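ABC transporter, substrate binding protein (Polyamine) (Agrobacterium tumefaciens, PDB 4EUO) binds gamma-aminobutyric acid selectively as a periplasmic solute-binding protein, probably delivering it to an ABC transporter for uptake. Local coordinates at residues Gly61-Gln66 against Gln299-Ile304. Residues are numbered along the deposited sequence; the frame is centred on the assembly and turned at random.
Sequences GDYAAQ and QHRDEI
Arg301, in the first turn of helix 301-313, reaches across to Asp62, Tyr63 and Gln66 of helix 61-67, packing a C-terminal helix of this periplasmic binding protein fold against the short helix that directly follows strand 56-60. Its CG lies anti to the backbone N, and the chain runs extended to NE, which comes to rest beside Asp62. There NE donates to OD2 of Asp62 at 3.0 Å, a salt bridge through a single, bent bond (133° at the hydrogen) that meets OD2 from above the carboxylate plane. Water 1 accepts from Arg301 NH2 and probably donates to Asp62 OD1, a second, water-mediated link. One guanidinium face lies against Tyr63, with CD1 4.0 Å from Arg301 CZ; the two planes stand 84° apart, so the phenol presents its edge and no flat stack forms. Lower down the arginine, CD packs on the Gln66 amide, 3.6 Å from Gln66 CD. Water 2 gathers Arg301 NH1, Asp302 OD1 and Gln66 OE1; Lys70 NZ makes a salt bridge to Asp302 OD1 and a hydrogen bond to Gln66 OE1. Further out, Tyr40 stacks on the Tyr63 ring and also touches Arg301, while Trp297 and Met294 pack on Asp62, whose side chain lies about 8 Å from the bound gamma-aminobutyric acid. The other end of the Gln66 amide is held within its own segment: NE2 donates almost straight, at 171°, to a lone pair of Tyr63 O, 3.1 Å away.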
ATOM      1  N   GLY A  61       1.696   4.925   4.482  1.00  8.28           N
ATOM      2  CA  GLY A  61       1.301   5.915   5.485  1.00  8.46           C
ATOM      3  C   GLY A  61       2.133   5.930   6.750  1.00  9.82           C
ATOM      4  O   GLY A  61       2.281   6.996   7.376  1.00  9.37           O
ATOM      5  N   ASP A  62       2.671   4.785   7.167  1.00  8.21           N
ATOM      6  CA  ASP A  62       3.494   4.782   8.377  1.00  8.21           C
ATOM      7  C   ASP A  62       4.823   5.510   8.137  1.00 10.02           C
ATOM      8  O   ASP A  62       5.316   6.217   9.017  1.00 11.22           O
ATOM      9  CB  ASP A  62       3.716   3.355   8.885  1.00  9.63           C
ATOM     10  CG  ASP A  62       4.586   2.522   7.976  1.00 10.25           C
ATOM     11  OD1 ASP A  62       4.174   2.288   6.808  1.00 10.29           O
ATOM     12  OD2 ASP A  62       5.686   2.148   8.403  1.00 10.07           O
ATOM     13  N   TYR A  63       5.387   5.343   6.933  1.00  8.83           N
ATOM     14  CA  TYR A  63       6.571   6.098   6.562  1.00  8.64           C
ATOM     15  C   TYR A  63       6.225   7.599   6.531  1.00 10.04           C
ATOM     16  O   TYR A  63       6.936   8.420   7.154  1.00 10.32           O
ATOM     17  CB  TYR A  63       7.096   5.644   5.194  1.00  9.75           C
ATOM     18  CG  TYR A  63       8.164   6.570   4.663  1.00  9.37           C
ATOM     19  CD1 TYR A  63       9.501   6.395   5.010  1.00 11.37           C
ATOM     20  CD2 TYR A  63       7.834   7.642   3.825  1.00  9.62           C
ATOM     21  CE1 TYR A  63      10.491   7.252   4.519  1.00 11.39           C
ATOM     22  CE2 TYR A  63       8.816   8.503   3.331  1.00 10.65           C
ATOM     23  CZ  TYR A  63      10.131   8.299   3.683  1.00 11.76           C
ATOM     24  OH  TYR A  63      11.092   9.148   3.178  1.00 12.96           O
ATOM     25  N   ALA A  64       5.101   7.983   5.876  1.00  9.69           N
ATOM     26  CA  ALA A  64       4.722   9.411   5.768  1.00  9.92           C
ATOM     27  C   ALA A  64       4.607  10.061   7.124  1.00 12.61           C
ATOM     28  O   ALA A  64       5.011  11.232   7.271  1.00 12.62           O
ATOM     29  CB  ALA A  64       3.377   9.515   5.066  1.00 10.90           C
ATOM     30  N   ALA A  65       4.028   9.361   8.114  1.00 10.38           N
ATOM     31  CA  ALA A  65       3.757   9.933   9.424  1.00 12.08           C
ATOM     32  C   ALA A  65       4.999  10.157  10.251  1.00 16.12           C
ATOM     33  O   ALA A  65       4.916  10.860  11.272  1.00 18.54           O
ATOM     34  CB  ALA A  65       2.726   9.100  10.173  1.00 13.29           C
ATOM     35  N   GLN A  66       6.131   9.578   9.875  1.00 11.95           N
ATOM     36  CA  GLN A  66       7.346   9.856  10.623  1.00 13.94           C
ATOM     37  C   GLN A  66       8.442  10.543   9.824  1.00 13.62           C
ATOM     38  O   GLN A  66       9.433  10.946  10.423  1.00 13.81           O
ATOM     39  CB  GLN A  66       7.825   8.619  11.363  1.00 16.72           C
ATOM     40  CG  GLN A  66       8.087   7.452  10.451  1.00 14.13           C
ATOM     41  CD  GLN A  66       9.459   7.417   9.874  1.00 21.62           C
ATOM     42  OE1 GLN A  66      10.441   7.173  10.589  1.00 17.51           O
ATOM     43  NE2 GLN A  66       9.555   7.639   8.552  1.00 16.98           N
ATOM     44  N   GLN A 299       5.505   5.478  15.043  1.00 10.96           N
ATOM     45  CA  GLN A 299       6.164   5.792  16.342  1.00 11.92           C
ATOM     46  C   GLN A 299       7.290   4.822  16.652  1.00 14.72           C
ATOM     47  O   GLN A 299       8.165   5.158  17.471  1.00 17.17           O
ATOM     48  CB  GLN A 299       5.137   5.754  17.486  1.00 12.82           C
ATOM     49  CG  GLN A 299       4.102   6.876  17.434  1.00 16.10           C
ATOM     50  CD  GLN A 299       3.043   6.810  18.545  1.00 27.00           C
ATOM     51  OE1 GLN A 299       1.842   6.970  18.316  1.00 30.31           O
ATOM     52  NE2 GLN A 299       3.440   6.589  19.779  1.00 24.48           N
ATOM     53  N   HIS A 300       7.286   3.621  16.057  1.00 11.55           N
ATOM     54  CA  HIS A 300       8.267   2.578  16.360  1.00 11.61           C
ATOM     55  C   HIS A 300       8.940   2.105  15.074  1.00 11.37           C
ATOM     56  O   HIS A 300       9.502   1.003  15.030  1.00 11.80           O
ATOM     57  CB  HIS A 300       7.529   1.375  16.999  1.00 12.74           C
ATOM     58  CG  HIS A 300       6.693   1.715  18.211  1.00 13.06           C
ATOM     59  ND1 HIS A 300       7.177   1.603  19.513  1.00 15.95           N
ATOM     60  CD2 HIS A 300       5.417   2.144  18.269  1.00 10.30           C
ATOM     61  CE1 HIS A 300       6.178   1.992  20.302  1.00 11.88           C
ATOM     62  NE2 HIS A 300       5.095   2.326  19.599  1.00 13.40           N
ATOM     63  N   ARG A 301       8.929   2.947  14.038  1.00 11.65           N
ATOM     64  CA  ARG A 301       9.332   2.465  12.717  1.00 11.58           C
ATOM     65  C   ARG A 301      10.710   1.896  12.604  1.00 12.87           C
ATOM     66  O   ARG A 301      10.901   0.813  12.035  1.00 11.74           O
ATOM     67  CB  ARG A 301       9.063   3.511  11.648  1.00 11.03           C
ATOM     68  CG  ARG A 301       8.850   2.935  10.257  1.00 11.20           C
ATOM     69  CD  ARG A 301       8.495   4.015   9.236  1.00 11.43           C
ATOM     70  NE  ARG A 301       8.327   3.393   7.918  1.00 11.24           N
ATOM     71  CZ  ARG A 301       9.325   3.017   7.126  1.00 12.48           C
ATOM     72  NH1 ARG A 301      10.576   3.389   7.396  1.00 13.83           N
ATOM     73  NH2 ARG A 301       9.074   2.338   6.013  1.00 13.27           N
ATOM     74  N   ASP A 302      11.701   2.638  13.151  1.00 13.79           N
ATOM     75  CA  ASP A 302      13.080   2.184  13.034  1.00 14.05           C
ATOM     76  C   ASP A 302      13.323   0.914  13.819  1.00 14.82           C
ATOM     77  O   ASP A 302      14.016   0.009  13.339  1.00 15.13           O
ATOM     78  CB  ASP A 302      14.027   3.291  13.521  1.00 16.97           C
ATOM     79  CG  ASP A 302      13.912   4.556  12.713  1.00 27.70           C
ATOM     80  OD1 ASP A 302      13.607   4.458  11.514  1.00 27.25           O
ATOM     81  OD2 ASP A 302      14.152   5.644  13.279  1.00 34.08           O
ATOM     82  N   GLU A 303      12.731   0.820  15.013  1.00 14.15           N
ATOM     83  CA  GLU A 303      12.958  -0.344  15.846  1.00 15.51           C
ATOM     84  C   GLU A 303      12.321  -1.602  15.293  1.00 14.91           C
ATOM     85  O   GLU A 303      12.935  -2.667  15.286  1.00 15.21           O
ATOM     86  CB  GLU A 303      12.527  -0.079  17.284  1.00 18.29           C
ATOM     87  CG  GLU A 303      13.037  -1.104  18.288  1.00 35.52           C
ATOM     88  CD  GLU A 303      14.506  -1.490  18.246  1.00 62.25           C
ATOM     89  OE1 GLU A 303      15.369  -0.592  18.107  1.00 61.62           O
ATOM     90  OE2 GLU A 303      14.795  -2.700  18.390  1.00 57.00           O
ATOM     91  N   ILE A 304      11.091  -1.481  14.794  1.00 11.96           N
ATOM     92  CA  ILE A 304      10.477  -2.661  14.197  1.00 11.22           C
ATOM     93  C   ILE A 304      11.296  -3.073  12.967  1.00 12.45           C
ATOM     94  O   ILE A 304      11.556  -4.265  12.790  1.00 12.78           O
ATOM     95  CB  ILE A 304       8.996  -2.424  13.831  1.00 13.42           C
ATOM     96  CG1 ILE A 304       8.153  -2.074  15.073  1.00 13.84           C
ATOM     97  CG2 ILE A 304       8.443  -3.656  13.128  1.00 12.68           C
ATOM     98  CD1 ILE A 304       6.775  -1.505  14.721  1.00 12.52           C
TER
HETATM   99  O   HOH W   1       6.508   1.406   5.543  1.00 11.98           O
HETATM  100  O   HOH W   2      11.972   4.642   9.486  1.00 23.65           O